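Local coordinates for putative aminomethyltransferase (Leptospirillum rubarum, PDB 3TTG), which probably binds a folate cofactor and transfers one-carbon units, as relatives of the glycine cleavage T-protein do, at residues Phe178-Asp183 / Arg277-Phe282; Tyr224-Gly229 / Leu310-Ser315. All coordinates share one frame; numbering follows the deposited sequence.

Contact 1. Residues Phe178-Asp183 / Arg277-Phe282; sequences FQHNLD and RSLAGF
His180 and Gln179 meet Leu279 in two ways, one polar and one apolar. The polar link is a hydrogen bond from His180 NE2 to Leu279 O, 3.0 Å long and fairly straight, with 158° at the hydrogen. The acceptor lies close to the imidazole plane, at the ring edge, so the N-H points well at it. At the acceptor end, His180 NE2 is tilted 32° from the carbonyl plane of Leu279. The bond commits NE2 to a donor role, consistent with a proton on that nitrogen, and it limits how far the ring can turn about its link to the backbone.

The apolar part rests on the Leu279 side chain and the aliphatic stem of Gln179. With CG anti to the backbone N (chi1 -176°), the branch of Leu279 extends to that stem. There Leu279 CD2 packs 3.8 Å from Gln179 CG and also touches Gln179 CB. The Gln179 chain then bends at chi2, carrying its amide away from the leucine; NE2 donates to Lys228 O instead.

Backbone bonds keep the loop compact: Leu182 N reaches Gln179 O (2.9 Å), and Phe178 N bonds to Leu182 O. Residues 179-182 form a beta turn whose two central residues, His180 and Asn181, are both left-handed, close to type I' or III'. Leu279 and His180 also bond through their backbones to Glu245 and Gly247 respectively. The contact is typical of an interdomain seam: this beta turn of the folate-binding domain lies against a strand of the C-terminal barrel domain in a T-protein-like fold.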
loop_
_atom_site.group_PDB
_atom_site.type_symbol
_atom_site.label_atom_id
_atom_site.label_comp_id
_atom_site.label_asym_id
_atom_site.label_seq_id
_atom_site.Cartn_x
_atom_site.Cartn_y
_atom_site.Cartn_z
ATOM N N PHE A 178 5.766 -7.375 1.430
ATOM C CA PHE A 178 4.413 -6.889 1.472
ATOM C C PHE A 178 3.427 -8.004 1.172
ATOM O O PHE A 178 3.356 -8.945 1.973
ATOM C CB PHE A 178 4.275 -5.612 0.581
ATOM C CG PHE A 178 3.125 -4.726 0.996
ATOM C CD1 PHE A 178 2.992 -4.300 2.327
ATOM C CD2 PHE A 178 2.109 -4.401 0.100
ATOM C CE1 PHE A 178 1.947 -3.466 2.713
ATOM C CE2 PHE A 178 1.042 -3.566 0.504
ATOM C CZ PHE A 178 0.966 -3.126 1.819
ATOM N N GLN A 179 2.633 -7.926 0.113
ATOM C CA GLN A 179 1.591 -8.927 -0.125
ATOM C C GLN A 179 2.215 -10.331 -0.270
ATOM O O GLN A 179 3.231 -10.523 -0.944
ATOM C CB GLN A 179 0.696 -8.559 -1.320
ATOM C CG GLN A 179 1.351 -8.780 -2.696
ATOM C CD GLN A 179 2.465 -7.845 -3.005
ATOM O OE1 GLN A 179 2.626 -6.782 -2.398
ATOM N NE2 GLN A 179 3.181 -8.133 -4.041
ATOM N N HIS A 180 1.601 -11.283 0.400
ATOM C CA HIS A 180 2.004 -12.699 0.468
ATOM C C HIS A 180 3.470 -12.852 0.888
ATOM O O HIS A 180 4.092 -13.855 0.535
ATOM C CB HIS A 180 1.759 -13.427 -0.891
ATOM C CG HIS A 180 0.388 -13.359 -1.477
ATOM N ND1 HIS A 180 -0.727 -13.798 -0.792
ATOM C CD2 HIS A 180 0.007 -12.957 -2.717
ATOM C CE1 HIS A 180 -1.739 -13.620 -1.618
ATOM N NE2 HIS A 180 -1.332 -13.183 -2.807
ATOM N N ASN A 181 3.996 -11.907 1.708
ATOM C CA ASN A 181 5.365 -11.769 2.138
ATOM C C ASN A 181 6.335 -11.717 1.016
ATOM O O ASN A 181 7.469 -12.139 1.179
ATOM C CB ASN A 181 5.770 -12.903 3.055
ATOM C CG ASN A 181 5.041 -12.865 4.325
ATOM O OD1 ASN A 181 5.381 -12.057 5.195
ATOM N ND2 ASN A 181 3.984 -13.662 4.414
ATOM N N LEU A 182 5.934 -11.166 -0.120
ATOM C CA LEU A 182 6.853 -11.060 -1.254
ATOM C C LEU A 182 7.668 -9.807 -1.094
ATOM O O LEU A 182 7.131 -8.780 -0.654
ATOM C CB LEU A 182 6.036 -10.999 -2.584
ATOM C CG LEU A 182 5.247 -12.263 -2.902
ATOM C CD1 LEU A 182 4.178 -12.017 -3.969
ATOM C CD2 LEU A 182 6.187 -13.379 -3.360
ATOM N N ASP A 183 8.915 -9.862 -1.520
ATOM C CA ASP A 183 9.795 -8.699 -1.549
ATOM C C ASP A 183 9.330 -7.791 -2.693
ATOM O O ASP A 183 9.314 -8.230 -3.834
ATOM C CB ASP A 183 11.266 -9.161 -1.764
ATOM C CG ASP A 183 12.319 -8.093 -1.560
ATOM O OD1 ASP A 183 12.089 -6.937 -1.973
ATOM O OD2 ASP A 183 13.417 -8.437 -1.102
ATOM N N ARG A 277 -11.173 -16.807 -1.383
ATOM C CA ARG A 277 -10.559 -16.084 -2.459
ATOM C C ARG A 277 -9.280 -15.452 -1.966
ATOM O O ARG A 277 -9.102 -15.301 -0.759
ATOM C CB ARG A 277 -11.531 -15.072 -3.031
ATOM C CG ARG A 277 -12.043 -14.098 -2.042
ATOM C CD ARG A 277 -13.120 -13.266 -2.636
ATOM N NE ARG A 277 -13.640 -12.330 -1.650
ATOM C CZ ARG A 277 -14.528 -11.384 -1.917
ATOM N NH1 ARG A 277 -15.002 -11.237 -3.152
ATOM N NH2 ARG A 277 -14.949 -10.571 -0.956
ATOM N N SER A 278 -8.365 -15.157 -2.888
ATOM C CA SER A 278 -7.054 -14.615 -2.557
ATOM C C SER A 278 -6.565 -13.654 -3.616
ATOM O O SER A 278 -6.929 -13.776 -4.776
ATOM C CB SER A 278 -6.025 -15.727 -2.353
ATOM O OG SER A 278 -5.948 -16.541 -3.503
ATOM N N LEU A 279 -5.725 -12.685 -3.202
ATOM C CA LEU A 279 -5.170 -11.703 -4.094
ATOM C C LEU A 279 -4.380 -12.401 -5.169
ATOM O O LEU A 279 -3.523 -13.225 -4.839
ATOM C CB LEU A 279 -4.264 -10.707 -3.337
ATOM C CG LEU A 279 -3.683 -9.553 -4.200
ATOM C CD1 LEU A 279 -4.688 -8.420 -4.300
ATOM C CD2 LEU A 279 -2.326 -9.089 -3.649
ATOM N N ALA A 280 -4.657 -12.067 -6.443
ATOM C CA ALA A 280 -3.985 -12.656 -7.597
ATOM C C ALA A 280 -3.560 -11.620 -8.619
ATOM O O ALA A 280 -4.088 -10.509 -8.667
ATOM C CB ALA A 280 -4.909 -13.673 -8.259
ATOM N N GLY A 281 -2.516 -11.951 -9.334
ATOM C CA GLY A 281 -2.052 -11.171 -10.468
ATOM C C GLY A 281 -2.698 -11.684 -11.734
ATOM O O GLY A 281 -3.042 -12.882 -11.849
ATOM N N PHE A 282 -2.960 -10.770 -12.670
ATOM C CA PHE A 282 -3.564 -11.147 -13.933
ATOM C C PHE A 282 -2.807 -10.526 -15.075
ATOM O O PHE A 282 -2.292 -9.428 -14.953
ATOM C CB PHE A 282 -5.023 -10.725 -14.033
ATOM C CG PHE A 282 -5.879 -11.350 -12.966
ATOM C CD1 PHE A 282 -6.515 -12.556 -13.189
ATOM C CD2 PHE A 282 -6.141 -10.676 -11.790
ATOM C CE1 PHE A 282 -7.344 -13.110 -12.219
ATOM C CE2 PHE A 282 -6.979 -11.237 -10.814
ATOM C CZ PHE A 282 -7.509 -12.490 -11.012
#

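Contact 2. Residues Tyr224-Gly229 / Leu310-Ser315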
loop_
_atom_site.group_PDB
_atom_site.type_symbol
_atom_site.label_atom_id
_atom_site.label_comp_id
_atom_site.label_asym_id
_atom_site.label_seq_id
_atom_site.Cartn_x
_atom_site.Cartn_y
_atom_site.Cartn_z
ATOM N N TYR A 224 4.307 0.924 -11.992
ATOM C CA TYR A 224 5.389 0.420 -11.177
ATOM C C TYR A 224 4.819 -0.386 -9.980
ATOM O O TYR A 224 5.241 -1.533 -9.736
ATOM C CB TYR A 224 6.307 1.586 -10.693
ATOM C CG TYR A 224 7.385 1.091 -9.761
ATOM C CD1 TYR A 224 8.664 0.822 -10.224
ATOM C CD2 TYR A 224 7.132 0.913 -8.409
ATOM C CE1 TYR A 224 9.653 0.320 -9.370
ATOM C CE2 TYR A 224 8.108 0.410 -7.547
ATOM C CZ TYR A 224 9.365 0.097 -8.037
ATOM O OH TYR A 224 10.351 -0.350 -7.181
ATOM N N LEU A 225 3.872 0.204 -9.239
ATOM C CA LEU A 225 3.275 -0.505 -8.085
ATOM C C LEU A 225 2.557 -1.786 -8.522
ATOM O O LEU A 225 2.618 -2.823 -7.825
ATOM C CB LEU A 225 2.289 0.368 -7.298
ATOM C CG LEU A 225 2.853 1.610 -6.619
ATOM C CD1 LEU A 225 1.732 2.368 -5.946
ATOM C CD2 LEU A 225 3.990 1.285 -5.671
ATOM N N THR A 226 1.880 -1.735 -9.674
ATOM C CA THR A 226 1.164 -2.963 -10.163
ATOM C C THR A 226 2.185 -4.032 -10.583
ATOM O O THR A 226 1.969 -5.225 -10.293
ATOM C CB THR A 226 0.193 -2.625 -11.297
ATOM O OG1 THR A 226 -0.580 -1.496 -10.823
ATOM C CG2 THR A 226 -0.764 -3.815 -11.624
ATOM N N GLU A 227 3.297 -3.616 -11.223
ATOM C CA GLU A 227 4.403 -4.547 -11.591
ATOM C C GLU A 227 5.002 -5.236 -10.338
ATOM O O GLU A 227 5.395 -6.402 -10.409
ATOM C CB GLU A 227 5.508 -3.812 -12.387
ATOM C CG GLU A 227 5.138 -3.576 -13.844
ATOM C CD GLU A 227 6.020 -2.631 -14.649
ATOM O OE1 GLU A 227 6.785 -1.854 -14.042
ATOM O OE2 GLU A 227 5.976 -2.690 -15.895
ATOM N N LYS A 228 4.986 -4.570 -9.187
ATOM C CA LYS A 228 5.428 -5.151 -7.892
ATOM C C LYS A 228 4.310 -5.946 -7.166
ATOM O O LYS A 228 4.596 -6.604 -6.165
ATOM C CB LYS A 228 5.970 -4.078 -6.947
ATOM C CG LYS A 228 7.144 -3.294 -7.548
ATOM C CD LYS A 228 8.324 -4.116 -8.056
ATOM C CE LYS A 228 8.995 -4.962 -7.024
ATOM N NZ LYS A 228 10.096 -5.761 -7.630
ATOM N N GLY A 229 3.104 -5.969 -7.725
ATOM C CA GLY A 229 1.957 -6.709 -7.179
ATOM C C GLY A 229 1.305 -6.098 -5.963
ATOM O O GLY A 229 0.543 -6.774 -5.257
ATOM N N LEU A 310 -11.571 -8.592 -10.938
ATOM C CA LEU A 310 -10.432 -7.780 -11.327
ATOM C C LEU A 310 -10.679 -6.406 -10.736
ATOM O O LEU A 310 -11.701 -5.773 -11.038
ATOM C CB LEU A 310 -10.357 -7.762 -12.834
ATOM C CG LEU A 310 -9.175 -7.094 -13.466
ATOM C CD1 LEU A 310 -7.875 -7.897 -13.193
ATOM C CD2 LEU A 310 -9.429 -6.933 -15.012
ATOM N N THR A 311 -9.706 -5.890 -9.966
ATOM C CA THR A 311 -9.908 -4.651 -9.199
ATOM C C THR A 311 -9.187 -3.474 -9.787
ATOM O O THR A 311 -9.627 -2.324 -9.579
ATOM C CB THR A 311 -9.593 -4.876 -7.717
ATOM O OG1 THR A 311 -8.300 -5.413 -7.521
ATOM C CG2 THR A 311 -10.591 -5.785 -7.021
ATOM N N ARG A 312 -8.100 -3.706 -10.528
ATOM C CA ARG A 312 -7.395 -2.636 -11.201
ATOM C C ARG A 312 -6.503 -3.204 -12.248
ATOM O O ARG A 312 -6.070 -4.392 -12.174
ATOM C CB ARG A 312 -6.577 -1.694 -10.250
ATOM C CG ARG A 312 -5.190 -2.170 -9.790
ATOM C CD ARG A 312 -4.484 -1.087 -9.017
ATOM N NE ARG A 312 -3.039 -1.321 -8.890
ATOM C CZ ARG A 312 -2.387 -1.710 -7.795
ATOM N NH1 ARG A 312 -3.033 -1.909 -6.659
ATOM N NH2 ARG A 312 -1.083 -1.802 -7.805
ATOM N N THR A 313 -6.191 -2.354 -13.222
ATOM C CA THR A 313 -5.247 -2.733 -14.267
ATOM C C THR A 313 -4.292 -1.591 -14.562
ATOM O O THR A 313 -4.604 -0.421 -14.332
ATOM C CB THR A 313 -5.952 -3.185 -15.611
ATOM O OG1 THR A 313 -6.717 -2.118 -16.146
ATOM C CG2 THR A 313 -6.854 -4.379 -15.458
ATOM N N SER A 314 -3.139 -1.942 -15.123
ATOM C CA SER A 314 -2.163 -1.003 -15.673
ATOM C C SER A 314 -1.588 -1.607 -16.942
ATOM O O SER A 314 -1.528 -2.816 -17.082
ATOM C CB SER A 314 -0.988 -0.707 -14.716
ATOM O OG SER A 314 -1.262 0.140 -13.606
ATOM N N SER A 315 -1.010 -0.786 -17.766
ATOM C CA SER A 315 -0.096 -1.257 -18.815
ATOM C C SER A 315 1.237 -1.636 -18.185
ATOM O O SER A 315 1.656 -1.015 -17.203
ATOM C CB SER A 315 0.165 -0.155 -19.827
ATOM O OG SER A 315 -1.004 0.152 -20.555
#
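Thr226 OG1 receives two donors from Arg312, which grips it side-on. NE and NH2 of Arg312 each lie 3.1 Å from Thr226 OG1, with angles at the hydrogens of 149° and 147°, and the oxygen sits only 8° out of the guanidinium plane. The hydroxyl in turn donates back to Leu222 O, one turn earlier in the helix. Ser314 OG is also near, 3.3 Å from Thr226 OG1.

An extended stretch from CG to NE carries the guanidinium of Arg312 across to the helix, where its NH2 edge also packs 4.0 Å from Leu225 CB. Other N-H groups of this buried cation have partners nearby: NH2 also donates to Ile230 O, and NH1 forms a salt bridge with Glu236 OE1, whose other oxygen takes Thr311 OG1. A leucine in place of Arg312 would probably leave Glu236 without its charge partner and Thr226 OG1 without its two donors.

The helix ends in a Schellman motif at Gly229, with Gly229 N bonded to Thr226 O, and it faces a strand of the C-terminal barrel domain that carries a classic beta bulge, Thr311 and Arg312 opposite Leu325.

How the contacts relate
Contacts 1 and 2 join the same two parts of the chain, each pairing a piece of the folate-binding domain with a strand of the C-terminal barrel domain. Their centres are about 12 Å apart, and their segments alternate along the sequence. Strands 277-284 and 306-316 belong to one antiparallel sheet with strand 321-329 between them, yet their side chains still meet, Phe282 CD2 packing 3.6 Å from Leu310 CD1. On the folate-binding side, the 3.0 Å hydrogen bond from Gln179 NE2 to Lys228 O bridges the two contacts, while Leu279 CD2 comes 4.0 Å from Gly229 O. Neither contact includes a bound ligand; they touch each other and lie in the same interface between the two domains.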